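Local coordinates for protein exoenzyme S (Pseudomonas aeruginosa, PDB 6GN8) that is a secreted virulence toxin that probably stimulates GTP hydrolysis by GTPases and transfers ADP-ribose to host proteins, this chain holding the ADP-ribosyltransferase part, at residues K86-D89 against Q90-A94. The protein carries 2 engineered substitutions. Numbering follows the deposited sequence.
Sequences KLID and QGMSA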
# COMPACT_ATOMS: atom_id res chain seq x y z
N LYS C 86 35.97 6.28 -31.78
CA LYS C 86 35.29 7.59 -31.68
C LYS C 86 34.12 7.68 -32.64
O LYS C 86 33.00 8.01 -32.21
CB LYS C 86 36.27 8.74 -31.93
CG LYS C 86 37.06 9.15 -30.69
CD LYS C 86 37.89 10.42 -30.88
CE LYS C 86 39.24 10.19 -31.53
NZ LYS C 86 40.01 11.45 -31.72
N LEU C 87 34.35 7.31 -33.91
CA LEU C 87 33.34 7.31 -34.98
C LEU C 87 32.19 6.31 -34.70
O LEU C 87 31.02 6.69 -34.89
CB LEU C 87 33.99 7.00 -36.35
CG LEU C 87 34.96 8.03 -36.93
CD1 LEU C 87 35.77 7.44 -38.07
CD2 LEU C 87 34.24 9.27 -37.39
N ILE C 88 32.50 5.07 -34.24
CA ILE C 88 31.51 4.03 -33.90
C ILE C 88 30.66 4.52 -32.73
O ILE C 88 29.43 4.41 -32.78
CB ILE C 88 32.13 2.62 -33.62
CG1 ILE C 88 32.83 2.05 -34.85
CG2 ILE C 88 31.04 1.64 -33.20
CD1 ILE C 88 33.73 0.78 -34.58
N ASP C 89 31.30 5.10 -31.71
CA ASP C 89 30.64 5.63 -30.51
C ASP C 89 29.72 6.82 -30.86
O ASP C 89 28.66 6.91 -30.28
CB ASP C 89 31.70 6.05 -29.47
CG ASP C 89 31.16 6.59 -28.16
OD1 ASP C 89 30.35 5.90 -27.52
OD2 ASP C 89 31.58 7.70 -27.76
N GLN C 90 30.10 7.71 -31.79
CA GLN C 90 29.17 8.82 -32.12
C GLN C 90 28.00 8.34 -33.00
O GLN C 90 26.89 8.84 -32.82
CB GLN C 90 29.84 10.08 -32.69
CG GLN C 90 30.92 9.89 -33.72
CD GLN C 90 31.79 11.13 -33.89
OE1 GLN C 90 31.94 11.69 -34.98
NE2 GLN C 90 32.41 11.58 -32.80
N GLY C 91 28.23 7.32 -33.84
CA GLY C 91 27.18 6.71 -34.65
C GLY C 91 26.15 5.97 -33.81
O GLY C 91 24.96 5.99 -34.12
N MET C 92 26.60 5.34 -32.72
CA MET C 92 25.72 4.64 -31.80
C MET C 92 24.96 5.62 -30.94
O MET C 92 23.76 5.43 -30.79
CB MET C 92 26.46 3.62 -30.95
CG MET C 92 26.91 2.40 -31.76
SD MET C 92 27.67 1.13 -30.73
CE MET C 92 29.03 1.90 -30.32
N SER C 93 25.62 6.68 -30.42
CA SER C 93 24.97 7.75 -29.63
C SER C 93 23.84 8.40 -30.43
O SER C 93 22.75 8.54 -29.90
CB SER C 93 25.97 8.82 -29.21
OG SER C 93 26.94 8.31 -28.32
N ALA C 94 24.09 8.76 -31.70
CA ALA C 94 23.09 9.38 -32.58
C ALA C 94 21.88 8.46 -32.77
O ALA C 94 20.74 8.93 -32.72
CB ALA C 94 23.74 9.72 -33.93
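Ser93 grips the carbonyl of Asp89 twice: its amide N donates to Asp89 O at 3.1 Å, nearly straight at 163°, and its hydroxyl OG donates to the same oxygen at 3.0 Å. The two donors come from opposite faces of the carbonyl plane. OG gets there because it sits beside its own backbone N (chi1 -65°), a common way for a helical serine to bond back to a carbonyl one turn earlier. On the neighbouring face of the helix, Met92 lies alongside Ile88, both pointing the same way, and Met92 CE folds back to 3.5 Å from Ile88 CG2. With its CG wedged between N and the carbonyl carbon (chi1 43°), Gln90 runs back along the helix, Gln90 CG lying 3.2 Å from Lys86 O and Gln90 OE1 passing 4.1 Å from Leu87 CD2. All this happens within about two and a half turns of helix 83-99, part of the helical region of the ADP-ribosyltransferase domain, where regular i to i+4 bonds such as Met92 N to Ile88 O (3.0 Å) keep the backbone in step. Further out, helix 54-77 receives Ile88 on His67 and Met92 on Tyr63 and Leu71, while helix 24-36 meets Ile88 through Phe36 and Leu87 through Leu28 and Leu32. Asp89 carries its carboxylate away from the helix, where OD1 accepts a hydrogen bond from Tyr132 OH and forms a salt bridge with Lys177 NZ.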